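Local coordinates for uncharacterized protein (PDB 5BMT) that is of unknown function but has an immunoglobulin-like fold and probably carries an OB-type domain of a lipoprotein family, at residues S91-M96 and T136-M141; D99-L104 and C160-K165; I123-S128 and N176-I181; K209-F214 and A222-S227. All blocks are in the same frame, centred on the assembly; numbering follows the deposited sequence. Where two conformers were deposited one is given.

Interaction 1 (S91-M96 and T136-M141); sequences SPLDSM and TYIMSM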
# COMPACT_ATOMS: atom_id res chain seq x y z
N SER A 91 16.01 6.91 -6.12
CA SER A 91 17.05 7.90 -5.79
C SER A 91 17.14 7.95 -4.26
O SER A 91 16.38 8.68 -3.64
CB SER A 91 16.71 9.28 -6.36
OG SER A 91 16.57 9.37 -7.77
N PRO A 92 18.05 7.20 -3.65
CA PRO A 92 18.13 7.21 -2.17
C PRO A 92 18.55 8.57 -1.62
O PRO A 92 19.27 9.34 -2.27
CB PRO A 92 19.15 6.12 -1.85
CG PRO A 92 19.93 5.95 -3.09
CD PRO A 92 19.03 6.27 -4.24
N LEU A 93 17.99 8.91 -0.45
CA LEU A 93 18.22 10.17 0.24
C LEU A 93 19.17 9.98 1.41
O LEU A 93 19.29 8.87 1.91
CB LEU A 93 16.88 10.70 0.78
CG LEU A 93 15.80 10.98 -0.29
CD1 LEU A 93 14.46 11.33 0.37
CD2 LEU A 93 16.24 12.07 -1.21
N ASP A 94 19.83 11.06 1.84
CA ASP A 94 20.70 10.97 3.01
C ASP A 94 19.90 11.39 4.27
O ASP A 94 18.68 11.60 4.20
CB ASP A 94 22.00 11.78 2.81
CG ASP A 94 21.83 13.28 2.61
OD1 ASP A 94 20.74 13.81 2.93
OD2 ASP A 94 22.80 13.94 2.16
N SER A 95 20.60 11.51 5.42
CA SER A 95 19.99 11.85 6.71
C SER A 95 19.56 13.31 6.84
O SER A 95 18.89 13.65 7.82
CB SER A 95 20.93 11.48 7.85
OG SER A 95 21.06 10.08 7.93
N MSE A 96 19.92 14.18 5.88
CA MSE A 96 19.48 15.58 5.99
C MSE A 96 17.96 15.67 5.98
O MSE A 96 17.31 15.04 5.13
CB MSE A 96 20.05 16.44 4.86
CG MSE A 96 21.58 16.49 4.83
SE MSE A 96 22.43 17.13 6.49
CE MSE A 96 21.46 18.87 6.71
N THR A 136 2.55 15.15 1.93
CA THR A 136 2.98 14.45 0.73
C THR A 136 4.14 13.57 1.13
O THR A 136 4.75 13.76 2.21
CB THR A 136 3.26 15.33 -0.48
OG1 THR A 136 4.23 16.29 -0.13
CG2 THR A 136 1.96 15.91 -1.07
N TYR A 137 4.43 12.59 0.30
CA TYR A 137 5.38 11.55 0.65
C TYR A 137 6.37 11.25 -0.41
O TYR A 137 6.18 11.56 -1.59
CB TYR A 137 4.59 10.24 0.93
CG TYR A 137 3.63 10.37 2.10
CD1 TYR A 137 4.05 10.12 3.40
CD2 TYR A 137 2.31 10.80 1.90
CE1 TYR A 137 3.19 10.31 4.48
CE2 TYR A 137 1.45 11.01 2.98
CZ TYR A 137 1.89 10.75 4.27
OH TYR A 137 1.07 10.96 5.36
N ILE A 138 7.46 10.62 0.01
CA ILE A 138 8.46 10.10 -0.88
C ILE A 138 8.80 8.70 -0.39
O ILE A 138 9.19 8.51 0.77
CB ILE A 138 9.73 11.01 -1.03
CG1 ILE A 138 10.85 10.31 -1.81
CG2 ILE A 138 10.28 11.48 0.31
CD1 ILE A 138 10.71 10.41 -3.15
N MSE A 139 8.61 7.72 -1.26
CA MSE A 139 8.99 6.33 -1.01
C MSE A 139 10.20 6.08 -1.89
O MSE A 139 10.11 6.23 -3.11
CB MSE A 139 7.83 5.37 -1.31
CG MSE A 139 8.18 3.92 -1.04
SE MSE A 139 8.23 3.46 0.84
CE MSE A 139 6.66 2.34 0.98
N SER A 140 11.33 5.74 -1.28
CA SER A 140 12.52 5.56 -2.07
C SER A 140 13.24 4.29 -1.70
O SER A 140 12.99 3.71 -0.64
CB SER A 140 13.45 6.77 -1.88
OG SER A 140 13.82 6.96 -0.52
N MSE A 141 14.27 3.98 -2.45
CA MSE A 141 15.11 2.86 -2.10
C MSE A 141 16.35 2.89 -2.93
O MSE A 141 16.39 3.56 -3.97
CB MSE A 141 14.40 1.49 -2.20
CG MSE A 141 13.67 1.25 -3.51
SE MSE A 141 13.73 -0.64 -3.91
CE MSE A 141 15.35 -0.67 -4.46
O HOH W 1 16.21 6.99 0.78
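L93, S140 and M141 lose the most surface where the irregular segment 91-96, just past strand 85-89, runs beside the end of strand 134-140. No direct hydrogen bond joins the two segments; a water does the polar work. Its oxygen accepts from L93 N at 2.9 Å and lies 2.7 Å from S140 OG. S140 holds this hydroxyl in the crowded position between its own backbone N and carbonyl carbon (chi1 59°), while its CB comes within 3.9 Å of S91 O. L93, with CG anti to its carbonyl carbon, stretches toward the strand, so that CD1 meets I138 CG2 tip to tip at 4.2 Å, a light apolar touch. M141 takes part through its backbone, since its CB points away. P92 CD lies 3.8 Å from M141 O, which is buried here without any hydrogen-bond partner in the model. Past L93 the loop leaves the strand and closes an Asx turn: M96 N donates to D94 OD1 at 3.1 Å, arriving from above the carboxylate plane. The carbonyl oxygens of D94 and M96 both take bonds from R162, which ties the turn to strand 153-167. Altogether this is a loop-on-strand contact of a β-sheet fold of immunoglobulin-like type: the chain leaves strand 85-89 and flanks its parallel neighbour, 134-140, mainly through one water, the tip of L93 and the S91-P92 backbone and ring.

Interaction 2 (D99-L104 and C160-K165); sequences DNELLL and CLRAQK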
# COMPACT_ATOMS: atom_id res chain seq x y z
N ASP A 99 12.67 19.82 3.65
CA ASP A 99 11.90 20.98 4.10
C ASP A 99 10.53 20.50 4.59
O ASP A 99 9.93 19.64 3.94
CB ASP A 99 11.73 22.00 2.96
CG ASP A 99 13.01 22.64 2.45
OD1 ASP A 99 14.00 22.72 3.23
OD2 ASP A 99 13.02 23.10 1.28
N ASN A 100 10.10 20.99 5.77
CA ASN A 100 8.80 20.66 6.37
C ASN A 100 8.66 19.15 6.65
O ASN A 100 7.55 18.64 6.68
CB ASN A 100 7.64 21.15 5.47
CG ASN A 100 7.69 22.64 5.22
OD1 ASN A 100 7.74 23.11 4.07
ND2 ASN A 100 7.77 23.40 6.28
N GLU A 101 9.79 18.46 6.87
CA GLU A 101 9.73 17.03 7.13
C GLU A 101 8.99 16.71 8.43
O GLU A 101 9.11 17.45 9.41
CB GLU A 101 11.14 16.42 7.17
CG GLU A 101 11.09 14.89 7.25
CD GLU A 101 12.26 14.11 6.71
OE1 GLU A 101 13.33 14.70 6.46
OE2 GLU A 101 12.09 12.88 6.54
N LEU A 102 8.27 15.58 8.43
CA LEU A 102 7.56 15.09 9.60
C LEU A 102 8.14 13.79 10.09
O LEU A 102 8.51 12.93 9.28
CB LEU A 102 6.09 14.82 9.23
CG LEU A 102 5.31 16.03 8.77
CD1 LEU A 102 3.99 15.60 8.16
CD2 LEU A 102 5.05 17.02 9.92
N LEU A 103 8.14 13.58 11.40
CA LEU A 103 8.50 12.29 11.96
C LEU A 103 7.30 11.37 11.86
O LEU A 103 6.14 11.83 11.95
CB LEU A 103 8.89 12.43 13.44
CG LEU A 103 10.10 13.27 13.69
CD1 LEU A 103 10.32 13.44 15.21
CD2 LEU A 103 11.35 12.67 13.01
N LEU A 104 7.56 10.08 11.73
CA LEU A 104 6.50 9.07 11.67
C LEU A 104 6.59 8.15 12.88
O LEU A 104 7.62 8.10 13.55
CB LEU A 104 6.63 8.26 10.37
CG LEU A 104 6.04 8.86 9.09
CD1 LEU A 104 6.87 10.00 8.56
CD2 LEU A 104 6.06 7.80 7.99
N CYS A 160 12.30 3.14 2.04
CA CYS A 160 12.24 4.24 2.98
C CYS A 160 11.04 5.14 2.69
O CYS A 160 10.82 5.53 1.55
CB CYS A 160 13.53 5.03 2.95
SG CYS A 160 13.51 6.48 4.01
N LEU A 161 10.28 5.48 3.75
CA LEU A 161 9.14 6.38 3.59
C LEU A 161 9.39 7.64 4.40
O LEU A 161 9.70 7.56 5.61
CB LEU A 161 7.82 5.75 4.05
CG LEU A 161 6.57 6.64 3.86
CD1 LEU A 161 6.28 6.90 2.38
CD2 LEU A 161 5.36 6.00 4.50
N ARG A 162 9.33 8.79 3.71
CA ARG A 162 9.45 10.08 4.35
C ARG A 162 8.27 10.97 3.97
O ARG A 162 7.62 10.73 2.94
CB ARG A 162 10.81 10.73 4.04
CG ARG A 162 11.88 9.86 4.72
CD ARG A 162 13.30 10.14 4.34
NE ARG A 162 13.75 11.40 4.91
CZ ARG A 162 15.00 11.85 4.80
NH1 ARG A 162 15.92 11.13 4.19
NH2 ARG A 162 15.34 13.01 5.34
N ALA A 163 7.97 11.92 4.83
CA ALA A 163 6.80 12.79 4.66
C ALA A 163 7.15 14.25 4.81
O ALA A 163 7.99 14.59 5.66
CB ALA A 163 5.75 12.45 5.71
N GLN A 164 6.43 15.09 4.07
CA GLN A 164 6.53 16.54 4.20
C GLN A 164 5.15 17.10 4.47
O GLN A 164 4.18 16.65 3.84
CB GLN A 164 7.10 17.22 2.94
CG GLN A 164 8.57 16.88 2.67
CD GLN A 164 8.97 17.41 1.31
OE1 GLN A 164 8.55 16.91 0.27
NE2 GLN A 164 9.80 18.45 1.29
N LYS A 165 5.04 18.08 5.37
CA LYS A 165 3.75 18.72 5.60
C LYS A 165 3.47 19.68 4.44
O LYS A 165 4.36 20.48 4.10
CB LYS A 165 3.74 19.47 6.95
CG LYS A 165 2.32 19.81 7.44
CD LYS A 165 2.32 20.77 8.65
CE LYS A 165 3.00 20.23 9.88
NZ LYS A 165 2.91 21.20 11.01
O HOH W 2 9.63 11.86 7.06
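The short, weakly bonded strand 101-102 pairs antiparallel with the long strand 153-167 of the β-sheet, E101 opposite Q164. From there the E101 side chain crosses R162 obliquely and the two end almost coplanar, their carboxylate and guanidinium planes 17° apart. E101 is extended, with CG anti to the backbone N, whereas R162 bends at chi3 (72°), which brings its guanidinium side-on to the acid. R162 NE meets E101 OE2 at 2.8 Å and R162 NH2 meets E101 OE1 at 2.9 Å, each oxygen using its syn lone pair and each bond nearly straight at 170°. This two-pronged salt bridge fixes the rotation of both groups and probably keeps the carboxylate ionised. OE1 also accepts from L98 N. A water lies 2.7 Å from E101 OE2 and links the two backbones, reaching L102 O and accepting from A163 N.

On the opposite face of the sheet the leucines take over. L102 crosses K165 at about a right angle, its CD2 lying 3.8 Å from K165 CE; the amine of that lysine goes on to E168. L104 likewise crosses L161, with L104 CD2 and L161 CD2 4.0 Å apart, and sets its CD1 3.9 Å from A163 CB.

The backbone bonds run from L102 N to A163 O, at 3.0 Å, and from K165 N to N100 O. Further along, the Q164 amide turns back over the start of segment 99-104: NE2 donates to D99 O at 2.9 Å, in the carbonyl plane and on a lone pair.

Interaction 3 (I123-S128 and N176-I181); sequences IPTFTS and NAMDPI
Strands 118-126 and 173-184 pair antiparallel here, at the place in the β-sheet where each strand turns a corner, at T127 and N176. T125 and M178 share one face, F126 and A177 the other. Two backbone bonds carry the pairing most directly: F126 N donates to A177 O at 2.8 Å, in the carbonyl plane, and D179 N meets P124 O at 3.0 Å, nearly along the C=O axis. The return bond from A177 N to F126 O is weak.

P124 turns its ring across the partner strand, CD lying 3.1 Å from D179 O and 4.3 Å from I181 CG1, while Y137, L104 and L161 also touch it. An alanine here would lack the ring atoms CG and CD, and would probably loosen the packing on D179 and I181 and against Y137, L104 and L161. On the T125 face I123 and M178 lie side by side, pointing the same way, with I123 CG2 3.7 Å from M178 CB. D179 has CG anti to its backbone N; its CB comes to the edge of the F126 ring, 4.3 Å from CE1, and its OD2 is held by Y137 OH. At the corner N176, whose phi is positive at 50°, closes the pairing: N176 N donates to T127 O at 3.0 Å, reaching it from well above the carbonyl plane.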
# COMPACT_ATOMS: atom_id res chain seq x y z
N ILE A 123 0.73 2.48 5.26
CA ILE A 123 -0.03 3.26 6.23
C ILE A 123 0.91 4.05 7.16
O ILE A 123 1.21 3.62 8.28
CB ILE A 123 -1.01 2.37 7.02
CG1 ILE A 123 -1.88 1.50 6.05
CG2 ILE A 123 -1.91 3.27 7.90
CD1 ILE A 123 -2.85 0.55 6.78
N PRO A 124 1.42 5.20 6.70
CA PRO A 124 2.22 6.04 7.61
C PRO A 124 1.34 6.46 8.77
O PRO A 124 0.14 6.79 8.59
CB PRO A 124 2.62 7.24 6.75
CG PRO A 124 1.69 7.25 5.59
CD PRO A 124 1.21 5.84 5.39
N THR A 125 1.92 6.42 9.98
CA THR A 125 1.24 6.78 11.22
C THR A 125 1.99 7.94 11.84
O THR A 125 3.22 8.03 11.66
CB THR A 125 1.17 5.55 12.13
OG1 THR A 125 0.68 4.44 11.36
CG2 THR A 125 0.27 5.76 13.35
N PHE A 126 1.27 8.81 12.56
CA PHE A 126 1.85 9.96 13.21
C PHE A 126 1.45 10.05 14.65
O PHE A 126 0.26 9.87 14.97
CB PHE A 126 1.38 11.24 12.49
CG PHE A 126 1.78 11.29 11.04
CD1 PHE A 126 0.98 10.69 10.07
CD2 PHE A 126 2.99 11.84 10.66
CE1 PHE A 126 1.38 10.67 8.73
CE2 PHE A 126 3.39 11.82 9.32
CZ PHE A 126 2.59 11.21 8.37
N THR A 127 2.39 10.45 15.51
CA THR A 127 2.11 10.70 16.94
C THR A 127 0.94 11.67 17.04
O THR A 127 -0.01 11.42 17.78
CB THR A 127 3.37 11.22 17.64
OG1 THR A 127 4.40 10.25 17.52
CG2 THR A 127 3.11 11.56 19.12
N SER A 128 1.01 12.78 16.28
CA SER A 128 -0.06 13.76 16.24
C SER A 128 -0.09 14.47 14.91
O SER A 128 0.94 14.62 14.25
CB SER A 128 0.07 14.79 17.37
OG SER A 128 1.19 15.63 17.23
N ASN A 176 -2.09 9.42 17.00
CA ASN A 176 -1.90 8.14 16.30
C ASN A 176 -2.68 8.10 15.00
O ASN A 176 -3.35 7.10 14.67
CB ASN A 176 -2.31 6.94 17.21
CG ASN A 176 -1.61 6.95 18.54
OD1 ASN A 176 -0.41 7.26 18.64
ND2 ASN A 176 -2.38 6.78 19.63
N ALA A 177 -2.57 9.19 14.24
CA ALA A 177 -3.30 9.34 12.99
C ALA A 177 -2.68 8.53 11.91
O ALA A 177 -1.46 8.41 11.85
CB ALA A 177 -3.32 10.81 12.59
N MSE A 178 -3.52 7.98 11.04
CA MSE A 178 -3.07 7.14 9.94
C MSE A 178 -3.43 7.77 8.62
O MSE A 178 -4.49 8.39 8.50
CB MSE A 178 -3.69 5.74 10.05
CG MSE A 178 -3.18 4.98 11.27
SE MSE A 178 -4.09 3.31 11.68
CE MSE A 178 -5.81 3.63 10.77
N ASP A 179 -2.54 7.66 7.64
CA ASP A 179 -2.76 8.26 6.32
C ASP A 179 -2.42 7.25 5.21
O ASP A 179 -1.38 7.37 4.55
CB ASP A 179 -1.90 9.52 6.16
CG ASP A 179 -2.21 10.41 4.95
OD1 ASP A 179 -3.29 10.23 4.34
OD2 ASP A 179 -1.40 11.31 4.65
N PRO A 180 -3.32 6.29 4.95
CA PRO A 180 -3.04 5.28 3.93
C PRO A 180 -2.80 5.91 2.55
O PRO A 180 -3.56 6.79 2.12
CB PRO A 180 -4.29 4.40 3.93
CG PRO A 180 -4.96 4.67 5.26
CD PRO A 180 -4.60 6.05 5.66
N ILE A 181 -1.74 5.46 1.89
CA ILE A 181 -1.37 5.93 0.54
C ILE A 181 -1.04 4.73 -0.36
O ILE A 181 -0.82 3.63 0.14
CB ILE A 181 -0.18 6.93 0.57
CG1 ILE A 181 1.07 6.23 1.14
CG2 ILE A 181 -0.55 8.20 1.35
CD1 ILE A 181 2.39 7.07 1.07

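Interaction 4 (K209-F214 and A222-S227); sequences KYPLTF and ATWGYS
T223 O is gripped twice, by L212 N at 2.9 Å and by T213 N at 3.3 Å, the mark of a classic β-bulge in the hairpin of strands 203-214 and 221-233. T213 O answers with a second bulge, taking A222 N at 2.8 Å and, weakly, T223 N. Between them the hydroxyls of T213 and T223 hydrogen-bond, OG1 to OG1 at 2.7 Å.

Before the bulges the pairing is regular: Y210 and G225 exchange both backbone bonds. With its CG in the crowded position (chi1 55°), Y210 folds its ring across the partner strand, where G225 CA makes a CH-π contact over one face, 3.9 Å from the centroid. A CB on G225 would collide with Y210 CZ. An alanine in place of Y210 would lose this cover and the hydroxyl's water link, and would probably leave strand 221-233 less firmly placed at G225. That water, 2.8 Å from Y210 OH, donates to Y226 O.

On the other face K209 runs alongside Y226 and lays CE over the W224 six-membered ring, a CH-π contact 3.7 Å from its centroid; chi4 then sets NZ in a cation-π contact, 4.7 Å from it and 5° off the normal.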
# COMPACT_ATOMS: atom_id res chain seq x y z
N LYS A 209 11.48 1.62 6.29
CA LYS A 209 12.06 2.42 7.35
C LYS A 209 11.51 3.85 7.27
O LYS A 209 11.09 4.32 6.21
CB LYS A 209 13.58 2.36 7.31
CG LYS A 209 14.29 3.19 6.30
CD LYS A 209 15.79 3.21 6.73
CE LYS A 209 16.51 4.44 6.24
NZ LYS A 209 17.77 4.10 5.53
N TYR A 210 11.46 4.52 8.41
CA TYR A 210 10.91 5.85 8.46
C TYR A 210 11.59 6.66 9.57
O TYR A 210 12.09 6.07 10.52
CB TYR A 210 9.37 5.79 8.72
CG TYR A 210 9.00 5.01 9.98
CD1 TYR A 210 8.95 5.64 11.22
CD2 TYR A 210 8.69 3.66 9.91
CE1 TYR A 210 8.61 4.93 12.37
CE2 TYR A 210 8.34 2.94 11.05
CZ TYR A 210 8.30 3.58 12.28
OH TYR A 210 7.96 2.89 13.43
N PRO A 211 11.58 7.99 9.49
CA PRO A 211 12.24 8.79 10.55
C PRO A 211 11.46 8.72 11.86
O PRO A 211 10.27 8.99 11.91
CB PRO A 211 12.23 10.22 9.98
CG PRO A 211 12.03 10.07 8.52
CD PRO A 211 11.13 8.84 8.37
N LEU A 212 12.19 8.43 12.95
CA LEU A 212 11.60 8.30 14.28
C LEU A 212 11.93 9.53 15.14
O LEU A 212 11.09 9.98 15.92
CB LEU A 212 12.17 7.04 14.92
CG LEU A 212 11.51 6.51 16.15
CD1 LEU A 212 10.00 6.10 15.87
CD2 LEU A 212 12.26 5.26 16.63
N THR A 213 13.18 10.03 15.06
CA THR A 213 13.54 11.23 15.81
C THR A 213 14.43 12.12 14.97
O THR A 213 15.14 11.62 14.09
CB THR A 213 14.28 10.93 17.14
OG1 THR A 213 15.56 10.34 16.88
CG2 THR A 213 13.46 10.08 18.12
N PHE A 214 14.43 13.41 15.26
CA PHE A 214 15.37 14.35 14.65
C PHE A 214 16.56 14.56 15.59
O PHE A 214 16.49 14.23 16.79
CB PHE A 214 14.72 15.73 14.43
CG PHE A 214 13.65 15.84 13.38
CD1 PHE A 214 13.94 15.58 12.04
CD2 PHE A 214 12.38 16.30 13.70
CE1 PHE A 214 12.96 15.71 11.06
CE2 PHE A 214 11.42 16.49 12.71
CZ PHE A 214 11.70 16.16 11.41
N ALA A 222 17.85 11.58 13.26
CA ALA A 222 18.76 10.95 14.22
C ALA A 222 18.53 9.44 14.32
O ALA A 222 19.51 8.68 14.41
CB ALA A 222 18.60 11.59 15.59
N THR A 223 17.26 9.00 14.41
CA THR A 223 16.97 7.58 14.51
C THR A 223 15.84 7.20 13.56
O THR A 223 15.02 8.05 13.20
CB THR A 223 16.64 7.11 15.94
OG1 THR A 223 15.38 7.67 16.33
CG2 THR A 223 17.73 7.44 16.96
N TRP A 224 15.78 5.93 13.23
CA TRP A 224 14.79 5.39 12.29
C TRP A 224 14.00 4.27 12.92
O TRP A 224 14.53 3.52 13.75
CB TRP A 224 15.52 4.83 11.06
CG TRP A 224 16.37 5.83 10.34
CD1 TRP A 224 17.64 6.21 10.66
CD2 TRP A 224 15.97 6.64 9.23
NE1 TRP A 224 18.09 7.16 9.77
CE2 TRP A 224 17.09 7.43 8.87
CE3 TRP A 224 14.80 6.72 8.45
CZ2 TRP A 224 17.04 8.33 7.80
CZ3 TRP A 224 14.76 7.61 7.40
CH2 TRP A 224 15.87 8.40 7.08
N GLY A 225 12.75 4.17 12.49
CA GLY A 225 11.87 3.07 12.86
C GLY A 225 11.73 2.16 11.66
O GLY A 225 12.01 2.57 10.52
N TYR A 226 11.24 0.93 11.88
CA TYR A 226 11.08 -0.03 10.80
C TYR A 226 9.76 -0.74 10.95
O TYR A 226 9.39 -1.14 12.08
CB TYR A 226 12.23 -1.09 10.82
CG TYR A 226 13.60 -0.48 10.66
CD1 TYR A 226 14.29 0.05 11.74
CD2 TYR A 226 14.21 -0.42 9.40
CE1 TYR A 226 15.54 0.67 11.59
CE2 TYR A 226 15.48 0.15 9.24
CZ TYR A 226 16.13 0.71 10.33
OH TYR A 226 17.36 1.31 10.18
N SER A 227 9.09 -0.94 9.84
CA SER A 227 7.86 -1.72 9.83
C SER A 227 8.18 -3.19 10.08
O SER A 227 9.34 -3.60 10.01
CB SER A 227 7.20 -1.61 8.45
OG SER A 227 7.87 -2.38 7.45
O HOH W 3 7.32 0.20 13.20

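Overall arrangement
All four contacts reach one large mixed, branched sheet. Interactions 1 and 2 have centres about 9 Å apart and meet, among other places, through D94 O to R162 NH1 and S140 O to C160 N, each at 2.8 Å. Interaction 2 borders interaction 4, about 10 Å away between centres, by backbone bonds from L161 N to K209 O and L104 N to P211 O. Y137 reaches from interaction 1 to interaction 3, its OH 2.6 Å from D179 OD2, while interaction 2 meets interaction 3 where L104 CD2 lies 3.7 Å from P124 CB. No active site is known; the side chain of I123 is about 4 Å from a bound CXS, probably from crystallisation.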